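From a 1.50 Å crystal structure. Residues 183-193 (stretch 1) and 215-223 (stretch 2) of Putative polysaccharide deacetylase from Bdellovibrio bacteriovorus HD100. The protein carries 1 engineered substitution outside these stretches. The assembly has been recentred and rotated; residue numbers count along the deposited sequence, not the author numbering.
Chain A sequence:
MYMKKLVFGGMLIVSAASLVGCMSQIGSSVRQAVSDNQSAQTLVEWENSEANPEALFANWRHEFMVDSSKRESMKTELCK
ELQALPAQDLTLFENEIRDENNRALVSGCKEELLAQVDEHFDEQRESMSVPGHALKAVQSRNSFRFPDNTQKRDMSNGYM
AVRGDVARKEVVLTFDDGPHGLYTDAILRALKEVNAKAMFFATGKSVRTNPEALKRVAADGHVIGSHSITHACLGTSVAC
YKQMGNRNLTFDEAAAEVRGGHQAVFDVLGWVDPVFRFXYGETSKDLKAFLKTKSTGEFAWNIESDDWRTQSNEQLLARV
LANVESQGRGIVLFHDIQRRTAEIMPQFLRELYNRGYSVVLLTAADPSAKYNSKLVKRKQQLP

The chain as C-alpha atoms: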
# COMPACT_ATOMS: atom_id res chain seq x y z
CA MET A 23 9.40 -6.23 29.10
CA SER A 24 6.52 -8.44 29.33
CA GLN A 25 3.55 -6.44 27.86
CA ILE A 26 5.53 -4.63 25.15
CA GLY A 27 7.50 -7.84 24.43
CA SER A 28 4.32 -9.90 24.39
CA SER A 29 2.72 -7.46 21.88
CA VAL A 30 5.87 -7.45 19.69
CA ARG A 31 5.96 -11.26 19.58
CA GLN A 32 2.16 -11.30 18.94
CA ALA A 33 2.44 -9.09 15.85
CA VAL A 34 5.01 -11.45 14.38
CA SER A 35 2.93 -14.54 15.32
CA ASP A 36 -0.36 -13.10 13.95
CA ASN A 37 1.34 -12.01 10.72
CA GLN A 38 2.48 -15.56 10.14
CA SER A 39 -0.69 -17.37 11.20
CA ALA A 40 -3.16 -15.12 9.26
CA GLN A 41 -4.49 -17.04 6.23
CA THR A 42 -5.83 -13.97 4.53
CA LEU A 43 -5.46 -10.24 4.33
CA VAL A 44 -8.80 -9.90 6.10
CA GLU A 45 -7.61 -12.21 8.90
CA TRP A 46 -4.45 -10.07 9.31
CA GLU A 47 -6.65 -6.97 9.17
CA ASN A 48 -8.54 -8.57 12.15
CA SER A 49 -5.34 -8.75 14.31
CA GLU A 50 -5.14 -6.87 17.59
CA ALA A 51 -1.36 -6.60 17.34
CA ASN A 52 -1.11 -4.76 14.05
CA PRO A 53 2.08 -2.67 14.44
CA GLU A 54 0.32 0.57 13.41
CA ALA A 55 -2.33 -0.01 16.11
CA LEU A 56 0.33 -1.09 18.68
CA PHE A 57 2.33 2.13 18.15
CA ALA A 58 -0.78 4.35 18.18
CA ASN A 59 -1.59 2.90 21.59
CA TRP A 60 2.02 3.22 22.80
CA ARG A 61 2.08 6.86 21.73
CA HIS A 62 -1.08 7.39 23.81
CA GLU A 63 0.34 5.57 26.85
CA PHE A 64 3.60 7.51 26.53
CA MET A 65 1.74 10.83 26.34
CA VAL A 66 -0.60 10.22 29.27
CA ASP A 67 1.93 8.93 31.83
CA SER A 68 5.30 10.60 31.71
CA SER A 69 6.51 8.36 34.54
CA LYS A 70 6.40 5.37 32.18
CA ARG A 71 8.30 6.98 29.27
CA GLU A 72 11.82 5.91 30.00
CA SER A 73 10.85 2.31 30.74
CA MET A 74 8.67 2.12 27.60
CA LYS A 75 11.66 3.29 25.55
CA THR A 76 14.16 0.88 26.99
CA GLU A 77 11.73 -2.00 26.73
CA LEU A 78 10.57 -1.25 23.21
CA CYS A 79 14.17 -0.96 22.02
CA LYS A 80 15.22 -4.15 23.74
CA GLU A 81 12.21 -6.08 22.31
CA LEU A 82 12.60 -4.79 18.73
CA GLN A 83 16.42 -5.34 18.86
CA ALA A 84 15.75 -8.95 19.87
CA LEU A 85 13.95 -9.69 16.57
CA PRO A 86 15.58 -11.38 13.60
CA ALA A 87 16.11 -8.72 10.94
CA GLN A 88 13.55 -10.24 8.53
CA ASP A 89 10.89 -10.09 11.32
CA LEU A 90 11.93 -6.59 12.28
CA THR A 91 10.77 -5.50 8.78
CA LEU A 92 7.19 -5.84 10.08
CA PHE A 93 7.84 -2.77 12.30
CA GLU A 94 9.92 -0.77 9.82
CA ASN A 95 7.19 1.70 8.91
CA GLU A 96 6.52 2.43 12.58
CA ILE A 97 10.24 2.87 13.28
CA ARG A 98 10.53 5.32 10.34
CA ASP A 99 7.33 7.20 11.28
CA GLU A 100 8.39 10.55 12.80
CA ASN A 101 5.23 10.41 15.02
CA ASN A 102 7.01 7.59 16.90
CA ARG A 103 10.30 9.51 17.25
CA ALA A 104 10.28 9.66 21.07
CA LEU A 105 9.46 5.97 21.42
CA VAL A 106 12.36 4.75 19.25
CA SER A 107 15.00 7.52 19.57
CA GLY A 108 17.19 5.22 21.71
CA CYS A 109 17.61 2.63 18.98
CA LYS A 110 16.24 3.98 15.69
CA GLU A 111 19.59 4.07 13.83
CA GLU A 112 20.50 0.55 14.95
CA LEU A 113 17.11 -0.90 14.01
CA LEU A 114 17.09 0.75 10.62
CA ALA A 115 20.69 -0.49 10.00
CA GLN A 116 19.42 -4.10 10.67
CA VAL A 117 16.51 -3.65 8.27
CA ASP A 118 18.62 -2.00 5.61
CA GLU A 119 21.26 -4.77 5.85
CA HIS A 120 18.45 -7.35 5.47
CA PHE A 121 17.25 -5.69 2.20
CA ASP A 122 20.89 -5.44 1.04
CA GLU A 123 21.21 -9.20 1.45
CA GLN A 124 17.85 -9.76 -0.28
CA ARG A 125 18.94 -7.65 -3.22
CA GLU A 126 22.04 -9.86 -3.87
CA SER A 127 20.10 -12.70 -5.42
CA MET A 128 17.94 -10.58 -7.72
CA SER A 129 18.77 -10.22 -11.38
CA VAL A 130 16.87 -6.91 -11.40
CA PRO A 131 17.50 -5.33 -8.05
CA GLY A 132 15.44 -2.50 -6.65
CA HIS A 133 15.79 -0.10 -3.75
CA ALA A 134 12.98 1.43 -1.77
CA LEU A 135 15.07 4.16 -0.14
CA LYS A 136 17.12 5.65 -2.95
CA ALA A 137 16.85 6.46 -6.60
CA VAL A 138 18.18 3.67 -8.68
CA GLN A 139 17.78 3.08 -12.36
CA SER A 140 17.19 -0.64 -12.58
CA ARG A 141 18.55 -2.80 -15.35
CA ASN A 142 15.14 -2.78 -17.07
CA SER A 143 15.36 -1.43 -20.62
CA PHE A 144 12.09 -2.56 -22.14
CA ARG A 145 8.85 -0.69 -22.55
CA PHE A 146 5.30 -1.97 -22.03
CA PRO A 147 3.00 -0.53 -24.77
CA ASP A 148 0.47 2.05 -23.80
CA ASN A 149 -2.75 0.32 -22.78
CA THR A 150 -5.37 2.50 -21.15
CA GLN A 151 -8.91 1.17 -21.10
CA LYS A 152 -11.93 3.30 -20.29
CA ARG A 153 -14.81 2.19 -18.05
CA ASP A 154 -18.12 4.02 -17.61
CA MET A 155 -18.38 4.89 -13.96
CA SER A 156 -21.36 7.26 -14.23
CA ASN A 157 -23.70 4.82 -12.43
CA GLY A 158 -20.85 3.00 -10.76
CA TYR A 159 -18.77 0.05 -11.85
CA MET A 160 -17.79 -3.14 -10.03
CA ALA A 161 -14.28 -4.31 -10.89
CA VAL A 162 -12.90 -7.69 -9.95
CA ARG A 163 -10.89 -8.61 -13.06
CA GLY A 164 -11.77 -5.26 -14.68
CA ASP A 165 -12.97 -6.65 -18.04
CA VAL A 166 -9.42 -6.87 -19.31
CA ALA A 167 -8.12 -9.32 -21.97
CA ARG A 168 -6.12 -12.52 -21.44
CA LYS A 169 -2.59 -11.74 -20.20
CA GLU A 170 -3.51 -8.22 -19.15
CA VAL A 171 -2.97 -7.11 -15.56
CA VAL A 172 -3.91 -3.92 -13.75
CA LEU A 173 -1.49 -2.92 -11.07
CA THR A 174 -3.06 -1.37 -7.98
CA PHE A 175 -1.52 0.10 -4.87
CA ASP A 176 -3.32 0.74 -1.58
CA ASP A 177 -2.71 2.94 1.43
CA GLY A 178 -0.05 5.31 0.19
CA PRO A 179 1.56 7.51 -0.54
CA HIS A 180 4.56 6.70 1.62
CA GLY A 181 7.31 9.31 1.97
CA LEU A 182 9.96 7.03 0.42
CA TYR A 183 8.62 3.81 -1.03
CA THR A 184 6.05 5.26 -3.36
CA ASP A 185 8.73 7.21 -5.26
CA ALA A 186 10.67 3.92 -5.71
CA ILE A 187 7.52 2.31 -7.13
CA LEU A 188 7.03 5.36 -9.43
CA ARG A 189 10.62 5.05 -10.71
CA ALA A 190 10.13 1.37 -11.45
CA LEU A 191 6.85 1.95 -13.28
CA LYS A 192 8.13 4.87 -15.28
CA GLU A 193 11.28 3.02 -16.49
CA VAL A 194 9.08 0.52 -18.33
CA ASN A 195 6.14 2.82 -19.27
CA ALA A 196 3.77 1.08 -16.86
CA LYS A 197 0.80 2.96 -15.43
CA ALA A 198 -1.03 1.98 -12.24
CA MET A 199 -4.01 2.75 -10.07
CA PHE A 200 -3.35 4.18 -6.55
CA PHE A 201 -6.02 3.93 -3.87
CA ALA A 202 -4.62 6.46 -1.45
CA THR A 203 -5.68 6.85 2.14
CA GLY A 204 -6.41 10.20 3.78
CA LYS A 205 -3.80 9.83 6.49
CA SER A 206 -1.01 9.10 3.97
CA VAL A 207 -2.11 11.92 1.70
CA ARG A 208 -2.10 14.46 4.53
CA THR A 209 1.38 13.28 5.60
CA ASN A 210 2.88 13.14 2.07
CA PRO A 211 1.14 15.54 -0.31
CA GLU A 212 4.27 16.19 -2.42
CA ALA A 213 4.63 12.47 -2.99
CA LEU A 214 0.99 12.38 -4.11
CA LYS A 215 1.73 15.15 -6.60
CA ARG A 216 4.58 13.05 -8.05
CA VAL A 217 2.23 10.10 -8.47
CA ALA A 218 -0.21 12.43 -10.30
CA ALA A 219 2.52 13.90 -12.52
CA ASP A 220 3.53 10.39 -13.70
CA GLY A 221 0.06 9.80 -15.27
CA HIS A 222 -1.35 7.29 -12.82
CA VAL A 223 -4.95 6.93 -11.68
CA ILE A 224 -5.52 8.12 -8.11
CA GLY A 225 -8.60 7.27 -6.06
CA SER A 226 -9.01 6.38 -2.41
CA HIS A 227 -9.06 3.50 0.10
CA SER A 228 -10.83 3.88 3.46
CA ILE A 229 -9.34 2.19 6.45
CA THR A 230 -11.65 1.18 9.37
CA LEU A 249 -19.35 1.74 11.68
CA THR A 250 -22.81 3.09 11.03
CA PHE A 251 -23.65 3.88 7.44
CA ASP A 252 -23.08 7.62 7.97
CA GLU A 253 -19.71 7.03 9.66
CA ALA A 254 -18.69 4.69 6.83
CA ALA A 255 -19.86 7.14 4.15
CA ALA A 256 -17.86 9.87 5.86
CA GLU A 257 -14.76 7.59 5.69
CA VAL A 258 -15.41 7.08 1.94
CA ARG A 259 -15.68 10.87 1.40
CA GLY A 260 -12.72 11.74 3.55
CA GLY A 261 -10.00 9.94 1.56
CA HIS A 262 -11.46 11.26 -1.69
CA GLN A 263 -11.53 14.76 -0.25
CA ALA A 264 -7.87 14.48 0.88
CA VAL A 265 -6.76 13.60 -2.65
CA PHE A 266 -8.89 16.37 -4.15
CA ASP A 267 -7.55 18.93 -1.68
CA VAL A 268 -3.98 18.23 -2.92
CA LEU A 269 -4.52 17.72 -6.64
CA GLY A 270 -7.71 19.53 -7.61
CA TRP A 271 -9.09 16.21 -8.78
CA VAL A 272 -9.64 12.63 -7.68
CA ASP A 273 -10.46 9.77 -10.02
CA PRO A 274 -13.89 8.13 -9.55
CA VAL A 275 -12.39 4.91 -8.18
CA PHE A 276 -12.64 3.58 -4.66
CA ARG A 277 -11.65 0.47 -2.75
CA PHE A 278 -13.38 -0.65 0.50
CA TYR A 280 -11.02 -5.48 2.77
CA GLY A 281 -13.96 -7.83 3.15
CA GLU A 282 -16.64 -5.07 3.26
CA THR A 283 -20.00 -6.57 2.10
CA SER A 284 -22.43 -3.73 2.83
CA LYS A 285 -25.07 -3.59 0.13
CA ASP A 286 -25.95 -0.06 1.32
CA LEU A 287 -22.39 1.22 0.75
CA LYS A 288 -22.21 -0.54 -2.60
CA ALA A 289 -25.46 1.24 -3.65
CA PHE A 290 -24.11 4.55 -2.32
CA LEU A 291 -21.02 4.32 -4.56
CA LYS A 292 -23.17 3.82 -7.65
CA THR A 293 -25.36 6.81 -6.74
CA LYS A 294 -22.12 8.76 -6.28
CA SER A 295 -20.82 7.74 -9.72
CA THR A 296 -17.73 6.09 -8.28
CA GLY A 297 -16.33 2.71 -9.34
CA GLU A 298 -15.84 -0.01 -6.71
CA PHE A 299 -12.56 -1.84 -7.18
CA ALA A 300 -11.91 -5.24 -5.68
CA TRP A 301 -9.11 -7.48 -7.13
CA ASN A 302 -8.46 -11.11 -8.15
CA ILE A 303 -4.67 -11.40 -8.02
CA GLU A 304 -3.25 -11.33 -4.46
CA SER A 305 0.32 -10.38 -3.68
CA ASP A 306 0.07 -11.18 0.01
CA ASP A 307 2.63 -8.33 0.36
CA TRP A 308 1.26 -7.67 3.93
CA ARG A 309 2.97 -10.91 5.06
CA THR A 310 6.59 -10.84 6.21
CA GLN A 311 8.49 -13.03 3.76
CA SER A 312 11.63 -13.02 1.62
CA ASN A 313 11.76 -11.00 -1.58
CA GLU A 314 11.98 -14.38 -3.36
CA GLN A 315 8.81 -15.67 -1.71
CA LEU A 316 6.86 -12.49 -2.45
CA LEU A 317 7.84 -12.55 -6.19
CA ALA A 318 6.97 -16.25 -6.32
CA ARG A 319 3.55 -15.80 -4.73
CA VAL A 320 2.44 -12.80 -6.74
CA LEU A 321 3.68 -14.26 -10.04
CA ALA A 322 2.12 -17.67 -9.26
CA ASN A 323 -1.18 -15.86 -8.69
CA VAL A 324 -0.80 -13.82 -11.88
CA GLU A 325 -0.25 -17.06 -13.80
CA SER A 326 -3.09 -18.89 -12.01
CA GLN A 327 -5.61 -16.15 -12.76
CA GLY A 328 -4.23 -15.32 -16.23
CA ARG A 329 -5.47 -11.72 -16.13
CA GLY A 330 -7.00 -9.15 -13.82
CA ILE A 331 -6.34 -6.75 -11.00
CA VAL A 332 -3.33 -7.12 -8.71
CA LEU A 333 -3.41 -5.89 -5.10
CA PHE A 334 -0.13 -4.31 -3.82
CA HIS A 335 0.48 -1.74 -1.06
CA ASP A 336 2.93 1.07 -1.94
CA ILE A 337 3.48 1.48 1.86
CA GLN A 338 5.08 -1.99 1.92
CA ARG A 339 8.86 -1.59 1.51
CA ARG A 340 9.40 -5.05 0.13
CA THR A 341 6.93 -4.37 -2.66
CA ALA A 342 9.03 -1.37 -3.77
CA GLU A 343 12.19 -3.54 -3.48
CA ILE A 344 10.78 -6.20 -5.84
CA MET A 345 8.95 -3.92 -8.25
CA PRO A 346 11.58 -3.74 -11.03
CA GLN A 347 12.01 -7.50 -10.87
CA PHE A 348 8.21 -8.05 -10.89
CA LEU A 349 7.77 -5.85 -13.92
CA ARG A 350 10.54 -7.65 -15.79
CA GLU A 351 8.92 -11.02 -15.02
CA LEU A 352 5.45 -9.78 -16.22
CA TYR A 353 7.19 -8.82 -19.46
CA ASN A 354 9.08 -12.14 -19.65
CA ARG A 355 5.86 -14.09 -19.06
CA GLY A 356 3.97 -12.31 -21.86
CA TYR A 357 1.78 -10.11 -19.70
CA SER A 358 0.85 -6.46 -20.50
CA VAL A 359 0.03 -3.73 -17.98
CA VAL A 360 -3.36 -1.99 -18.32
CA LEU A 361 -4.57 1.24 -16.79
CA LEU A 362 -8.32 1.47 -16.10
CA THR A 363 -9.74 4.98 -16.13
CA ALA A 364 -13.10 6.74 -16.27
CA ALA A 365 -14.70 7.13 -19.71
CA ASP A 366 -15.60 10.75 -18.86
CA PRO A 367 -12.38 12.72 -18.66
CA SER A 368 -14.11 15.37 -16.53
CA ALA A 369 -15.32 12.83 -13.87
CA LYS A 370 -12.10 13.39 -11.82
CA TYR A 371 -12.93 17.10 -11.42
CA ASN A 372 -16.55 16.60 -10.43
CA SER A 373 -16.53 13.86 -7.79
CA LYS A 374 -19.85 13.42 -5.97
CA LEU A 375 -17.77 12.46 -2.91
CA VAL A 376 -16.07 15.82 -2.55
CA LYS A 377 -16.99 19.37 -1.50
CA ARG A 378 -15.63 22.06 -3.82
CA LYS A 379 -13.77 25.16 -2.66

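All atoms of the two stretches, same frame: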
# COMPACT_ATOMS: atom_id res chain seq x y z
N TYR A 183 8.76 5.00 -0.19
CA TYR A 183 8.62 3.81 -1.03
C TYR A 183 7.83 4.08 -2.30
O TYR A 183 8.07 3.43 -3.34
CB TYR A 183 8.00 2.63 -0.30
CG TYR A 183 8.43 2.41 1.14
CD1 TYR A 183 9.74 2.61 1.59
CD2 TYR A 183 7.51 1.92 2.05
CE1 TYR A 183 10.07 2.40 2.92
CE2 TYR A 183 7.83 1.70 3.37
CZ TYR A 183 9.12 1.95 3.80
OH TYR A 183 9.43 1.76 5.14
N THR A 184 6.88 4.99 -2.22
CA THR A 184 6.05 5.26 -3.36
C THR A 184 6.89 5.79 -4.52
O THR A 184 6.69 5.40 -5.67
CB THR A 184 4.89 6.24 -2.97
OG1 THR A 184 4.07 5.62 -1.99
CG2 THR A 184 4.07 6.60 -4.20
N ASP A 185 7.85 6.68 -4.22
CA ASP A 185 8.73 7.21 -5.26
C ASP A 185 9.53 6.06 -5.90
O ASP A 185 9.76 6.08 -7.09
CB ASP A 185 9.63 8.33 -4.73
CG ASP A 185 8.90 9.61 -4.48
OD1 ASP A 185 8.19 10.06 -5.39
OD2 ASP A 185 9.01 10.14 -3.32
N ALA A 186 9.97 5.07 -5.12
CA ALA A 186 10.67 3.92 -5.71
C ALA A 186 9.75 3.15 -6.68
O ALA A 186 10.16 2.77 -7.76
CB ALA A 186 11.20 2.98 -4.64
N ILE A 187 8.50 2.96 -6.28
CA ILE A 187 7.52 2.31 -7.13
C ILE A 187 7.30 3.16 -8.42
O ILE A 187 7.29 2.62 -9.54
CB ILE A 187 6.24 1.95 -6.35
CG1 ILE A 187 6.52 0.74 -5.42
CG2 ILE A 187 5.09 1.70 -7.30
CD1 ILE A 187 5.52 0.56 -4.31
N LEU A 188 7.18 4.48 -8.27
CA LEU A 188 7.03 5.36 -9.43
C LEU A 188 8.21 5.22 -10.39
O LEU A 188 8.03 5.18 -11.60
CB LEU A 188 6.89 6.82 -9.01
CG LEU A 188 5.62 7.20 -8.28
CD1 LEU A 188 5.62 8.65 -7.87
CD2 LEU A 188 4.37 6.92 -9.13
N ARG A 189 9.43 5.17 -9.85
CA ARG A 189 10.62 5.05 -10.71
C ARG A 189 10.56 3.75 -11.50
O ARG A 189 10.82 3.72 -12.70
CB ARG A 189 11.90 5.09 -9.90
CG ARG A 189 12.18 6.45 -9.30
CD ARG A 189 13.55 6.51 -8.69
NE ARG A 189 13.65 5.80 -7.41
CZ ARG A 189 13.40 6.32 -6.21
NH1 ARG A 189 12.95 7.56 -6.09
NH2 ARG A 189 13.56 5.59 -5.11
N ALA A 190 10.18 2.70 -10.81
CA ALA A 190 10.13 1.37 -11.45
C ALA A 190 9.08 1.34 -12.56
O ALA A 190 9.32 0.84 -13.66
CB ALA A 190 9.85 0.29 -10.42
N LEU A 191 7.92 1.90 -12.28
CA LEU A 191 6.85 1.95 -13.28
C LEU A 191 7.26 2.77 -14.48
O LEU A 191 7.05 2.37 -15.63
CB LEU A 191 5.57 2.50 -12.65
CG LEU A 191 4.91 1.64 -11.58
CD1 LEU A 191 3.83 2.42 -10.85
CD2 LEU A 191 4.28 0.37 -12.15
N LYS A 192 7.81 3.94 -14.22
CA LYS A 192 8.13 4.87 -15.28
C LYS A 192 9.19 4.30 -16.23
O LYS A 192 9.11 4.53 -17.46
CB LYS A 192 8.57 6.23 -14.73
CG LYS A 192 8.78 7.28 -15.82
CD LYS A 192 9.10 8.64 -15.22
CE LYS A 192 9.38 9.63 -16.34
NZ LYS A 192 9.96 10.92 -15.90
N GLU A 193 10.19 3.60 -15.68
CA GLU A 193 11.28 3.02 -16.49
C GLU A 193 10.77 2.13 -17.61
O GLU A 193 11.46 2.00 -18.65
CB GLU A 193 12.19 2.08 -15.61
CG GLU A 193 13.09 2.77 -14.73
CD GLU A 193 13.85 1.85 -13.79
OE1 GLU A 193 13.50 0.66 -13.40
OE2 GLU A 193 14.81 2.40 -13.36
N LYS A 215 1.56 14.39 -5.38
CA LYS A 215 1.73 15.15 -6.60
C LYS A 215 2.66 14.47 -7.61
O LYS A 215 2.43 14.55 -8.81
CB LYS A 215 2.20 16.55 -6.29
CG LYS A 215 1.18 17.41 -5.53
CD LYS A 215 1.70 18.82 -5.33
CE LYS A 215 0.72 19.61 -4.50
NZ LYS A 215 1.20 21.01 -4.36
N ARG A 216 3.71 13.80 -7.13
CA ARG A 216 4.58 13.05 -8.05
C ARG A 216 3.88 11.87 -8.66
O ARG A 216 4.10 11.59 -9.83
CB ARG A 216 5.88 12.62 -7.36
CG ARG A 216 6.71 13.85 -6.90
CD ARG A 216 8.09 13.45 -6.36
NE ARG A 216 8.06 12.77 -5.07
CZ ARG A 216 8.09 13.39 -3.91
NH1 ARG A 216 8.07 14.72 -3.86
NH2 ARG A 216 8.11 12.70 -2.77
N VAL A 217 3.03 11.19 -7.89
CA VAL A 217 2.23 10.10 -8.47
C VAL A 217 1.37 10.68 -9.60
O VAL A 217 1.33 10.12 -10.70
CB VAL A 217 1.33 9.40 -7.42
CG1 VAL A 217 0.42 8.36 -8.06
CG2 VAL A 217 2.13 8.80 -6.26
N ALA A 218 0.68 11.79 -9.32
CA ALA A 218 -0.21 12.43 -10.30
C ALA A 218 0.57 12.81 -11.58
O ALA A 218 0.11 12.58 -12.71
CB ALA A 218 -0.91 13.63 -9.72
N ALA A 219 1.76 13.40 -11.40
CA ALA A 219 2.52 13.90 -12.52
C ALA A 219 3.00 12.77 -13.46
O ALA A 219 3.32 13.04 -14.62
CB ALA A 219 3.69 14.72 -12.04
N ASP A 220 3.07 11.54 -12.94
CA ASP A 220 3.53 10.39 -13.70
C ASP A 220 2.39 9.70 -14.46
O ASP A 220 2.61 8.68 -15.09
CB ASP A 220 4.33 9.39 -12.84
CG ASP A 220 5.80 9.79 -12.63
OD1 ASP A 220 6.21 10.92 -13.06
OD2 ASP A 220 6.52 8.98 -12.00
N GLY A 221 1.17 10.26 -14.42
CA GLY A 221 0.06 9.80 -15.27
C GLY A 221 -0.79 8.68 -14.71
O GLY A 221 -1.64 8.13 -15.39
N HIS A 222 -0.62 8.39 -13.42
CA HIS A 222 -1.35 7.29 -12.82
C HIS A 222 -2.76 7.72 -12.42
O HIS A 222 -3.06 8.91 -12.27
CB HIS A 222 -0.58 6.77 -11.62
CG HIS A 222 0.81 6.34 -11.95
ND1 HIS A 222 1.10 5.28 -12.77
CD2 HIS A 222 2.00 6.89 -11.61
CE1 HIS A 222 2.41 5.17 -12.89
NE2 HIS A 222 2.97 6.13 -12.18
N VAL A 223 -3.61 6.73 -12.24
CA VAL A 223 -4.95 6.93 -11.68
C VAL A 223 -4.82 7.00 -10.17
O VAL A 223 -4.08 6.22 -9.56
CB VAL A 223 -5.94 5.85 -12.17
CG1 VAL A 223 -7.14 5.77 -11.26
CG2 VAL A 223 -6.32 6.12 -13.60
O HOH W 1 5.75 6.45 -12.55

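Stretch 1 is a helix, and stretch 2 begins with the last turn of another. The two run nearly parallel, with 12° between their directions and axes 10.3 Å apart at closest approach. About 399 Å² is buried between them, both sides summed.

K215 is exposed and does not reach stretch 1. R216 follows, with its CA-to-CB bond toward stretch 1. Its guanidinium forms a two-pronged salt bridge with D185. R216 NE donates to D185 OD1 at 2.7 Å, and R216 NH2 donates to D185 OD2 at 2.8 Å. D185 OD1 lies at the guanidinium edge, near its plane, in line with the NE hydrogen. The CA-to-CB bond of D185 points sideways, but the end of its side chain comes nearer.

V217 is buried and apolar, and packs against the T184 methyl and the L188 side chain. Its CG2 lies 3.6 Å from T184 CG2 and 3.8 Å from L188 CD1. The T184 hydroxyl is bonded elsewhere in the structure. L188 has the largest area covered by stretch 2, 85 Å², and touches R216, V217, D220 and H222.

A218 points away, and A219 is out of reach. D220 turns back toward stretch 1. Its OD2 lies 3.7 Å from L188 CB and accepts a hydrogen bond from water 1 at 2.7 Å. The extended K192 chain passes nearby, with CD 4.1 Å from D220 OD2.

G221 ends the helix in a Schellman motif. Its phi is positive, and a CB here would be jammed against the carbonyl O of D220, which suits glycine.

H222 is buried, its CA-to-CB bond toward stretch 1. Histidine suits the site: CD2 lies 3.4 Å from L188 CD2 and CE1 3.7 Å from L191 CD1, while NE2 hydrogen-bonds water 1 at 2.8 Å and ND1 is bonded elsewhere. Water 1 also donates to L188 O at 2.8 Å, linking both stretches.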